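Local coordinates for muconolactone isomerase-like protein (Thermus thermophilus, PDB 1VDH) that catalyses the peroxide-dependent oxidative decarboxylation of Fe-coproporphyrin III to heme b, the last step of a heme biosynthesis pathway, as a homopentamer, at residues Y106-V111 against D194-G199; G140-Y145 against G199-S204; F144-K149 against F229-V234. All coordinates share one frame; numbering follows the deposited sequence.

Interaction 1 of 3, residues Y106-V111 against D194-G199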
loop_
_atom_site.group_PDB
_atom_site.type_symbol
_atom_site.label_atom_id
_atom_site.label_comp_id
_atom_site.label_asym_id
_atom_site.label_seq_id
_atom_site.Cartn_x
_atom_site.Cartn_y
_atom_site.Cartn_z
ATOM N N TYR A 106 12.308 -6.377 4.758
ATOM C CA TYR A 106 11.749 -7.305 3.776
ATOM C C TYR A 106 12.374 -8.681 3.991
ATOM O O TYR A 106 13.395 -8.811 4.670
ATOM C CB TYR A 106 12.038 -6.811 2.345
ATOM C CG TYR A 106 11.235 -7.513 1.263
ATOM C CD1 TYR A 106 9.852 -7.352 1.176
ATOM C CD2 TYR A 106 11.859 -8.343 0.328
ATOM C CE1 TYR A 106 9.107 -8.001 0.184
ATOM C CE2 TYR A 106 11.123 -8.995 -0.666
ATOM C CZ TYR A 106 9.753 -8.818 -0.731
ATOM O OH TYR A 106 9.027 -9.450 -1.716
ATOM N N SER A 107 11.745 -9.707 3.430
ATOM C CA SER A 107 12.246 -11.071 3.548
ATOM C C SER A 107 11.571 -11.941 2.506
ATOM O O SER A 107 10.572 -11.539 1.906
ATOM C CB SER A 107 11.971 -11.642 4.949
ATOM O OG SER A 107 10.605 -11.984 5.109
ATOM N N PHE A 108 12.123 -13.130 2.287
ATOM C CA PHE A 108 11.556 -14.054 1.321
ATOM C C PHE A 108 11.987 -15.470 1.665
ATOM O O PHE A 108 13.166 -15.725 1.920
ATOM C CB PHE A 108 12.013 -13.707 -0.101
ATOM C CG PHE A 108 11.102 -14.237 -1.180
ATOM C CD1 PHE A 108 9.844 -13.675 -1.379
ATOM C CD2 PHE A 108 11.501 -15.291 -1.997
ATOM C CE1 PHE A 108 8.995 -14.156 -2.378
ATOM C CE2 PHE A 108 10.663 -15.779 -2.998
ATOM C CZ PHE A 108 9.404 -15.210 -3.190
ATOM N N TYR A 109 11.012 -16.365 1.751
ATOM C CA TYR A 109 11.286 -17.765 2.039
ATOM C C TYR A 109 10.952 -18.555 0.779
ATOM O O TYR A 109 9.835 -18.475 0.262
ATOM C CB TYR A 109 10.458 -18.264 3.226
ATOM C CG TYR A 109 10.518 -19.767 3.403
ATOM C CD1 TYR A 109 9.351 -20.511 3.578
ATOM C CD2 TYR A 109 11.739 -20.450 3.368
ATOM C CE1 TYR A 109 9.395 -21.897 3.711
ATOM C CE2 TYR A 109 11.792 -21.837 3.498
ATOM C CZ TYR A 109 10.615 -22.553 3.670
ATOM O OH TYR A 109 10.649 -23.926 3.798
ATOM N N SER A 110 11.928 -19.315 0.292
ATOM C CA SER A 110 11.741 -20.094 -0.918
ATOM C C SER A 110 12.600 -21.353 -0.916
ATOM O O SER A 110 13.400 -21.562 -0.005
ATOM C CB SER A 110 12.085 -19.229 -2.134
ATOM O OG SER A 110 13.436 -18.798 -2.076
ATOM N N VAL A 111 12.427 -22.184 -1.943
ATOM C CA VAL A 111 13.183 -23.427 -2.078
ATOM C C VAL A 111 13.790 -23.516 -3.478
ATOM O O VAL A 111 13.076 -23.369 -4.470
ATOM C CB VAL A 111 12.273 -24.669 -1.846
ATOM C CG1 VAL A 111 13.071 -25.952 -2.024
ATOM C CG2 VAL A 111 11.661 -24.635 -0.445
ATOM N N ASP A 194 5.522 -18.175 0.203
ATOM C CA ASP A 194 5.619 -16.737 0.400
ATOM C C ASP A 194 4.701 -15.995 -0.578
ATOM O O ASP A 194 3.947 -16.620 -1.319
ATOM C CB ASP A 194 7.080 -16.264 0.301
ATOM C CG ASP A 194 7.387 -15.098 1.240
ATOM O OD1 ASP A 194 8.477 -15.081 1.847
ATOM O OD2 ASP A 194 6.545 -14.189 1.377
ATOM N N ASP A 195 4.802 -14.672 -0.603
ATOM C CA ASP A 195 3.927 -13.831 -1.422
ATOM C C ASP A 195 4.050 -13.868 -2.940
ATOM O O ASP A 195 3.138 -13.425 -3.637
ATOM C CB ASP A 195 3.987 -12.389 -0.915
ATOM C CG ASP A 195 3.550 -12.262 0.540
ATOM O OD1 ASP A 195 3.175 -13.286 1.157
ATOM O OD2 ASP A 195 3.586 -11.135 1.069
ATOM N N TRP A 196 5.164 -14.389 -3.448
ATOM C CA TRP A 196 5.385 -14.491 -4.892
ATOM C C TRP A 196 5.716 -15.946 -5.230
ATOM O O TRP A 196 6.138 -16.707 -4.362
ATOM C CB TRP A 196 6.531 -13.574 -5.333
ATOM C CG TRP A 196 6.292 -12.108 -5.053
ATOM C CD1 TRP A 196 6.433 -11.468 -3.853
ATOM C CD2 TRP A 196 5.883 -11.107 -5.995
ATOM N NE1 TRP A 196 6.137 -10.134 -3.989
ATOM C CE2 TRP A 196 5.796 -9.883 -5.293
ATOM C CE3 TRP A 196 5.582 -11.124 -7.366
ATOM C CZ2 TRP A 196 5.420 -8.682 -5.916
ATOM C CZ3 TRP A 196 5.207 -9.928 -7.989
ATOM C CH2 TRP A 196 5.128 -8.726 -7.260
ATOM N N GLU A 197 5.528 -16.322 -6.490
ATOM C CA GLU A 197 5.774 -17.692 -6.932
ATOM C C GLU A 197 7.238 -18.102 -7.018
ATOM O O GLU A 197 7.572 -19.263 -6.779
ATOM C CB GLU A 197 5.059 -17.936 -8.258
ATOM C CG GLU A 197 3.543 -17.889 -8.117
ATOM C CD GLU A 197 2.822 -17.632 -9.426
ATOM O OE1 GLU A 197 1.583 -17.522 -9.385
ATOM O OE2 GLU A 197 3.477 -17.536 -10.486
ATOM N N TRP A 198 8.109 -17.156 -7.356
ATOM C CA TRP A 198 9.537 -17.443 -7.448
ATOM C C TRP A 198 10.391 -16.327 -6.883
ATOM O O TRP A 198 9.969 -15.176 -6.804
ATOM C CB TRP A 198 9.980 -17.658 -8.904
ATOM C CG TRP A 198 9.471 -18.917 -9.534
ATOM C CD1 TRP A 198 10.018 -20.168 -9.436
ATOM C CD2 TRP A 198 8.297 -19.052 -10.341
ATOM N NE1 TRP A 198 9.247 -21.075 -10.125
ATOM C CE2 TRP A 198 8.185 -20.417 -10.690
ATOM C CE3 TRP A 198 7.324 -18.152 -10.801
ATOM C CZ2 TRP A 198 7.134 -20.906 -11.477
ATOM C CZ3 TRP A 198 6.279 -18.639 -11.584
ATOM C CH2 TRP A 198 6.194 -20.006 -11.913
ATOM N N GLY A 199 11.594 -16.710 -6.476
ATOM C CA GLY A 199 12.584 -15.774 -5.993
ATOM C C GLY A 199 13.721 -15.935 -6.990
ATOM O O GLY A 199 13.996 -17.056 -7.439
HETATM O O HOH W 1 7.869 -11.755 1.646
HETATM O O HOH W 2 9.023 -14.014 4.270
#

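Interaction 2 of 3, residues G140-Y145 against G199-S204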
loop_
_atom_site.group_PDB
_atom_site.type_symbol
_atom_site.label_atom_id
_atom_site.label_comp_id
_atom_site.label_asym_id
_atom_site.label_seq_id
_atom_site.Cartn_x
_atom_site.Cartn_y
_atom_site.Cartn_z
ATOM N N GLY A 140 31.833 -9.782 -5.659
ATOM C CA GLY A 140 30.871 -9.188 -6.562
ATOM C C GLY A 140 29.596 -8.650 -5.946
ATOM O O GLY A 140 29.576 -8.193 -4.803
ATOM N N TYR A 141 28.516 -8.764 -6.712
ATOM C CA TYR A 141 27.216 -8.237 -6.322
ATOM C C TYR A 141 26.083 -9.240 -6.469
ATOM O O TYR A 141 26.224 -10.272 -7.125
ATOM C CB TYR A 141 26.906 -7.004 -7.190
ATOM C CG TYR A 141 28.001 -5.962 -7.150
ATOM C CD1 TYR A 141 27.917 -4.864 -6.293
ATOM C CD2 TYR A 141 29.168 -6.129 -7.895
ATOM C CE1 TYR A 141 28.978 -3.963 -6.171
ATOM C CE2 TYR A 141 30.229 -5.239 -7.778
ATOM C CZ TYR A 141 30.132 -4.166 -6.915
ATOM O OH TYR A 141 31.209 -3.318 -6.772
ATOM N N VAL A 142 24.953 -8.910 -5.852
ATOM C CA VAL A 142 23.765 -9.738 -5.923
ATOM C C VAL A 142 22.572 -8.885 -6.339
ATOM O O VAL A 142 22.505 -7.693 -6.026
ATOM C CB VAL A 142 23.425 -10.411 -4.557
ATOM C CG1 VAL A 142 23.017 -9.360 -3.521
ATOM C CG2 VAL A 142 22.295 -11.429 -4.741
ATOM N N CYS A 143 21.685 -9.490 -7.119
ATOM C CA CYS A 143 20.444 -8.862 -7.548
ATOM C C CYS A 143 19.351 -9.852 -7.179
ATOM O O CYS A 143 19.386 -11.007 -7.616
ATOM C CB CYS A 143 20.404 -8.633 -9.061
ATOM S SG CYS A 143 18.724 -8.247 -9.706
ATOM N N PHE A 144 18.434 -9.432 -6.315
ATOM C CA PHE A 144 17.323 -10.290 -5.925
ATOM C C PHE A 144 15.994 -9.649 -6.269
ATOM O O PHE A 144 15.787 -8.460 -6.023
ATOM C CB PHE A 144 17.312 -10.588 -4.417
ATOM C CG PHE A 144 16.018 -11.217 -3.944
ATOM C CD1 PHE A 144 15.053 -10.453 -3.283
ATOM C CD2 PHE A 144 15.731 -12.546 -4.236
ATOM C CE1 PHE A 144 13.822 -11.004 -2.931
ATOM C CE2 PHE A 144 14.502 -13.110 -3.889
ATOM C CZ PHE A 144 13.544 -12.336 -3.237
ATOM N N TYR A 145 15.079 -10.464 -6.777
ATOM C CA TYR A 145 13.735 -10.008 -7.092
ATOM C C TYR A 145 12.792 -11.193 -7.163
ATOM O O TYR A 145 13.193 -12.290 -7.560
ATOM C CB TYR A 145 13.692 -9.237 -8.419
ATOM C CG TYR A 145 14.068 -10.045 -9.644
ATOM C CD1 TYR A 145 13.088 -10.654 -10.430
ATOM C CD2 TYR A 145 15.396 -10.160 -10.042
ATOM C CE1 TYR A 145 13.425 -11.353 -11.586
ATOM C CE2 TYR A 145 15.743 -10.856 -11.195
ATOM C CZ TYR A 145 14.753 -11.448 -11.960
ATOM O OH TYR A 145 15.102 -12.135 -13.097
ATOM N N GLY A 199 11.594 -16.710 -6.476
ATOM C CA GLY A 199 12.584 -15.774 -5.993
ATOM C C GLY A 199 13.721 -15.935 -6.990
ATOM O O GLY A 199 13.996 -17.056 -7.439
ATOM N N VAL A 200 14.341 -14.833 -7.397
ATOM C CA VAL A 200 15.449 -14.900 -8.346
ATOM C C VAL A 200 16.686 -14.185 -7.811
ATOM O O VAL A 200 16.614 -13.022 -7.419
ATOM C CB VAL A 200 15.089 -14.256 -9.710
ATOM C CG1 VAL A 200 16.266 -14.389 -10.679
ATOM C CG2 VAL A 200 13.842 -14.909 -10.308
ATOM N N ASP A 201 17.810 -14.898 -7.790
ATOM C CA ASP A 201 19.088 -14.345 -7.350
ATOM C C ASP A 201 20.064 -14.358 -8.512
ATOM O O ASP A 201 20.315 -15.409 -9.105
ATOM C CB ASP A 201 19.695 -15.173 -6.220
ATOM C CG ASP A 201 18.974 -14.989 -4.918
ATOM O OD1 ASP A 201 19.181 -13.941 -4.267
ATOM O OD2 ASP A 201 18.199 -15.890 -4.552
ATOM N N LEU A 202 20.572 -13.184 -8.864
ATOM C CA LEU A 202 21.560 -13.062 -9.931
ATOM C C LEU A 202 22.860 -12.636 -9.253
ATOM O O LEU A 202 22.840 -11.822 -8.332
ATOM C CB LEU A 202 21.137 -11.999 -10.956
ATOM C CG LEU A 202 19.764 -12.143 -11.635
ATOM C CD1 LEU A 202 19.572 -11.021 -12.660
ATOM C CD2 LEU A 202 19.643 -13.502 -12.310
ATOM N N PHE A 203 23.978 -13.211 -9.686
ATOM C CA PHE A 203 25.281 -12.886 -9.118
ATOM C C PHE A 203 26.217 -12.473 -10.246
ATOM O O PHE A 203 26.271 -13.137 -11.285
ATOM C CB PHE A 203 25.860 -14.096 -8.382
ATOM C CG PHE A 203 24.987 -14.608 -7.270
ATOM C CD1 PHE A 203 24.936 -13.951 -6.046
ATOM C CD2 PHE A 203 24.227 -15.758 -7.444
ATOM C CE1 PHE A 203 24.141 -14.437 -5.005
ATOM C CE2 PHE A 203 23.428 -16.253 -6.411
ATOM C CZ PHE A 203 23.386 -15.590 -5.190
ATOM N N SER A 204 26.963 -11.392 -10.035
ATOM C CA SER A 204 27.884 -10.888 -11.055
ATOM C C SER A 204 28.907 -9.957 -10.429
ATOM O O SER A 204 28.691 -9.436 -9.338
ATOM C CB SER A 204 27.101 -10.110 -12.125
ATOM O OG SER A 204 27.943 -9.701 -13.195
#

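Interaction 3 of 3, residues F144-K149 against F229-V234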
loop_
_atom_site.group_PDB
_atom_site.type_symbol
_atom_site.label_atom_id
_atom_site.label_comp_id
_atom_site.label_asym_id
_atom_site.label_seq_id
_atom_site.Cartn_x
_atom_site.Cartn_y
_atom_site.Cartn_z
ATOM N N PHE A 144 18.434 -9.432 -6.315
ATOM C CA PHE A 144 17.323 -10.290 -5.925
ATOM C C PHE A 144 15.994 -9.649 -6.269
ATOM O O PHE A 144 15.787 -8.460 -6.023
ATOM C CB PHE A 144 17.312 -10.588 -4.417
ATOM C CG PHE A 144 16.018 -11.217 -3.944
ATOM C CD1 PHE A 144 15.053 -10.453 -3.283
ATOM C CD2 PHE A 144 15.731 -12.546 -4.236
ATOM C CE1 PHE A 144 13.822 -11.004 -2.931
ATOM C CE2 PHE A 144 14.502 -13.110 -3.889
ATOM C CZ PHE A 144 13.544 -12.336 -3.237
ATOM N N TYR A 145 15.079 -10.464 -6.777
ATOM C CA TYR A 145 13.735 -10.008 -7.092
ATOM C C TYR A 145 12.792 -11.193 -7.163
ATOM O O TYR A 145 13.193 -12.290 -7.560
ATOM C CB TYR A 145 13.692 -9.237 -8.419
ATOM C CG TYR A 145 14.068 -10.045 -9.644
ATOM C CD1 TYR A 145 13.088 -10.654 -10.430
ATOM C CD2 TYR A 145 15.396 -10.160 -10.042
ATOM C CE1 TYR A 145 13.425 -11.353 -11.586
ATOM C CE2 TYR A 145 15.743 -10.856 -11.195
ATOM C CZ TYR A 145 14.753 -11.448 -11.960
ATOM O OH TYR A 145 15.102 -12.135 -13.097
ATOM N N PRO A 146 11.567 -11.025 -6.644
ATOM C CA PRO A 146 10.575 -12.097 -6.677
ATOM C C PRO A 146 9.711 -11.874 -7.924
ATOM O O PRO A 146 9.712 -10.777 -8.501
ATOM C CB PRO A 146 9.789 -11.857 -5.390
ATOM C CG PRO A 146 9.740 -10.367 -5.318
ATOM C CD PRO A 146 11.155 -9.954 -5.716
ATOM N N MET A 147 8.981 -12.900 -8.345
ATOM C CA MET A 147 8.128 -12.765 -9.522
ATOM C C MET A 147 7.072 -13.857 -9.583
ATOM O O MET A 147 7.183 -14.880 -8.907
ATOM C CB MET A 147 8.971 -12.802 -10.811
ATOM C CG MET A 147 9.653 -14.143 -11.102
ATOM S SD MET A 147 10.596 -14.141 -12.669
ATOM C CE MET A 147 9.277 -14.224 -13.867
ATOM N N ASN A 148 6.032 -13.590 -10.372
ATOM C CA ASN A 148 4.937 -14.524 -10.622
ATOM C C ASN A 148 4.840 -14.683 -12.134
ATOM O O ASN A 148 5.412 -13.894 -12.893
ATOM C CB ASN A 148 3.578 -13.940 -10.201
ATOM C CG ASN A 148 3.485 -13.633 -8.729
ATOM O OD1 ASN A 148 2.807 -12.685 -8.334
ATOM N ND2 ASN A 148 4.135 -14.440 -7.907
ATOM N N LYS A 149 4.098 -15.701 -12.561
ATOM C CA LYS A 149 3.832 -15.914 -13.972
ATOM C C LYS A 149 2.393 -15.426 -14.098
ATOM O O LYS A 149 1.501 -15.865 -13.359
ATOM C CB LYS A 149 3.962 -17.389 -14.356
ATOM C CG LYS A 149 5.366 -17.780 -14.825
ATOM C CD LYS A 149 5.676 -17.205 -16.202
ATOM C CE LYS A 149 7.013 -17.720 -16.746
ATOM N NZ LYS A 149 8.183 -17.262 -15.946
ATOM N N PHE A 229 6.763 -8.815 -12.134
ATOM C CA PHE A 229 7.908 -8.575 -11.252
ATOM C C PHE A 229 7.683 -7.765 -9.980
ATOM O O PHE A 229 6.919 -6.805 -9.969
ATOM C CB PHE A 229 9.041 -7.940 -12.063
ATOM C CG PHE A 229 9.358 -8.680 -13.334
ATOM C CD1 PHE A 229 10.218 -9.772 -13.323
ATOM C CD2 PHE A 229 8.757 -8.309 -14.537
ATOM C CE1 PHE A 229 10.476 -10.490 -14.492
ATOM C CE2 PHE A 229 9.006 -9.017 -15.708
ATOM C CZ PHE A 229 9.867 -10.112 -15.688
ATOM N N GLY A 230 8.386 -8.161 -8.918
ATOM C CA GLY A 230 8.294 -7.467 -7.643
ATOM C C GLY A 230 9.456 -6.501 -7.457
ATOM O O GLY A 230 10.050 -6.056 -8.437
ATOM N N PRO A 231 9.816 -6.164 -6.210
ATOM C CA PRO A 231 10.925 -5.239 -5.942
ATOM C C PRO A 231 12.294 -5.817 -6.310
ATOM O O PRO A 231 12.485 -7.032 -6.286
ATOM C CB PRO A 231 10.806 -4.998 -4.438
ATOM C CG PRO A 231 10.258 -6.301 -3.929
ATOM C CD PRO A 231 9.194 -6.627 -4.957
ATOM N N PHE A 232 13.224 -4.944 -6.694
ATOM C CA PHE A 232 14.581 -5.358 -7.053
ATOM C C PHE A 232 15.572 -4.793 -6.042
ATOM O O PHE A 232 15.567 -3.590 -5.760
ATOM C CB PHE A 232 14.961 -4.875 -8.463
ATOM C CG PHE A 232 14.311 -5.655 -9.575
ATOM C CD1 PHE A 232 12.960 -5.495 -9.863
ATOM C CD2 PHE A 232 15.053 -6.556 -10.332
ATOM C CE1 PHE A 232 12.357 -6.228 -10.892
ATOM C CE2 PHE A 232 14.462 -7.290 -11.361
ATOM C CZ PHE A 232 13.113 -7.128 -11.641
ATOM N N PHE A 233 16.398 -5.672 -5.483
ATOM C CA PHE A 233 17.405 -5.283 -4.494
ATOM C C PHE A 233 18.794 -5.575 -5.036
ATOM O O PHE A 233 19.043 -6.663 -5.554
ATOM C CB PHE A 233 17.252 -6.093 -3.202
ATOM C CG PHE A 233 15.962 -5.859 -2.471
ATOM C CD1 PHE A 233 15.921 -5.028 -1.361
ATOM C CD2 PHE A 233 14.796 -6.512 -2.863
ATOM C CE1 PHE A 233 14.739 -4.853 -0.644
ATOM C CE2 PHE A 233 13.617 -6.344 -2.156
ATOM C CZ PHE A 233 13.586 -5.513 -1.043
ATOM N N VAL A 234 19.696 -4.611 -4.920
ATOM C CA VAL A 234 21.065 -4.820 -5.376
ATOM C C VAL A 234 21.997 -4.646 -4.187
ATOM O O VAL A 234 21.902 -3.666 -3.449
ATOM C CB VAL A 234 21.477 -3.851 -6.504
ATOM C CG1 VAL A 234 22.917 -4.141 -6.935
ATOM C CG2 VAL A 234 20.551 -4.009 -7.704
#

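Interaction 1 of 3, residues Y106-V111 against D194-G199
With CG anti to the backbone N (chi1 -158°), the ring of Phe108 swings off strand 102-116 toward the 194-199 segment, while Asp194, at an uncommon chi1 of -146°, brings its carboxylate up to the Phe108-Tyr109 backbone. The two flat groups end up nearly parallel, 11° apart, with Asp194 CB over one face of the Phe108 ring. Asp194 OD1 accepts the N-H of Tyr109 in a hydrogen bond through its anti lone pair, Tyr109 N to Asp194 OD1 measuring 2.8 Å. The other oxygen, again through its anti lone pair, accepts from the next residue of its own segment, Asp195 N to Asp194 OD2 2.7 Å. Two waters complete the grip: one donates to Asp194 OD2 and to Ser107 O, the other donates to Asp194 OD1 and bonds to Ser107 OG, which also meets His70 of a second subunit. With two donors on each oxygen, the buried carboxylate is probably stabilised as the anion. In the dimeric alpha-beta barrel of the chlorite dismutase clan, this carboxylate thus ties a connecting loop to a strand of the curled antiparallel sheet. Where that loop becomes strand 198-204, Glu197 and Trp198 form a classic beta bulge opposite Met147. The far rim of Phe108 reaches the first residues of the strand, Phe108 CE2 lying 3.6 Å from Gly199 CA, where even a CB would meet the ring. Trp196, its CG beside the backbone N, anti to the carbonyl carbon, crosses Phe108 at about a right angle, Phe108 CE1 to Trp196 CB 3.9 Å. Tyr106 OH approaches the pyrrole side of the same indole.

Interaction 2 of 3, residues G140-Y145 against G199-S204
Strands 141-145 and 199-204 run antiparallel in exact register, and their side chains divide between two faces, Tyr141, Cys143, Tyr145, Val200, Leu202 and Ser204 on one and Val142, Phe144, Asp201 and Phe203 on the other. Tyr141, Cys143 and Tyr145 form the hydrogen-bonded pairs with Ser204, Leu202 and Val200; the shortest bond of the ladder, Tyr141 N to Ser204 O at 2.7 Å, lies nearly along the carbonyl axis. Tyr145 adopts the crowded rotamer, CG between the backbone N and the carbonyl carbon (chi1 63°), which sets its ring alongside Val200, one face against the valine. Val200 lies beneath as a CH-pi partner: its CB sits 3.7 Å from the Tyr145 ring centroid, and CG1, anti to the backbone N, runs out to the hydroxyl end, Val200 CG1 to Tyr145 OH 3.5 Å. Leu202 CD1 comes in at the ring's edge, while Leu202 CB rests 3.9 Å from Cys143 CB.

On the other face, Val142 CG2, anti to the backbone N, meets Phe203 CE1 at 3.5 Å, the two side chains lying side by side. Phe144 turns its CG anti to the backbone N (chi1 167°), so that CD2 passes 3.7 Å from Asp201 OD1, the ring and carboxylate planes 33° apart. That oxygen's polar partner is His19, which also stacks on Phe144. This pairing belongs to the beta barrel of the chlorite dismutase fold.

Tyr145 is the predicted active-site residue, with His172, the predicted axial ligand of the iron, and Gln185, also predicted to bind Fe-coproporphyrin III, close by. Held from one face by aliphatic carbon, its ring is probably restrained in tilt, and the apolar contacts imply that Val200 offers the phenol an aliphatic surface and no polar group on that face.

Interaction 3 of 3, residues F144-K149 against F229-V234
The ring of Phe232 slides under that of Tyr145 in an offset stack, centroids 4.4 Å apart and planes at 20°. Phe232 CE2 lies beneath the rim of the Tyr145 ring, 3.3 Å from Tyr145 CG, while Tyr145 CB sits over the centre of the Phe232 ring as a CH-pi contact. A second aromatic meets the phenol further out, Phe229 bringing CD1 to 4.0 Å from Tyr145 CE1, with that carbon at the edge of the Phe229 ring. Met147 runs alongside Phe229 in a Met-aromatic contact; its crowded first torsion (chi1 67°) and a bend at chi3 carry CE to 4.0 Å from Phe229 CE1.

These rings are placed by two antiparallel ladders of the barrel sheet, offset by one residue. Phe144 and Phe233 exchange both backbone bonds at 2.9 Å, N of each to O of the other, whereas past the shift Gly230 N bonds to Pro146 O at 3.0 Å from above the carbonyl plane. The loop between the ladders sets Pro146 CG against Pro231 CD, the two side chains crossing at about a right angle, and a CB on Gly230 would strike Pro146. The buried Pro231 O has no conventional hydrogen-bond partner; Tyr145 CA makes a CA-H...O contact with it, and Tyr145 CB and Pro146 CD lie against it. Tyr145 to Lys149 are predicted to bind Fe-coproporphyrin III, so the shifted ladder probably lines the substrate pocket. Further out, Asp195 of a third subunit accepts a bond from Phe232 N, and Arg218 makes a cation-pi contact with Phe229.

How the interactions relate
Interactions 1 and 2 are buried, interaction 3 only partly so. Strand 198-204 serves interactions 1 and 2, which share Gly199, and strand 141-152 serves interactions 2 and 3, which share Phe144 and Tyr145; the Tyr145 ring lies between Val200 on one face and Phe232 on the other. Their chemistry differs with place: interaction 1 is a loop held by a hydrated carboxylate, interaction 2 a regular six-bond ladder, interaction 3 an interrupted ladder rich in aromatic rings. Phe108 of the first packs on Phe144 of the others, and Glu197 bonds to Lys149 N, joining 1 to 3. Subunit boundaries adjoin all three, Asp195 of one subunit meeting Phe232 of the next.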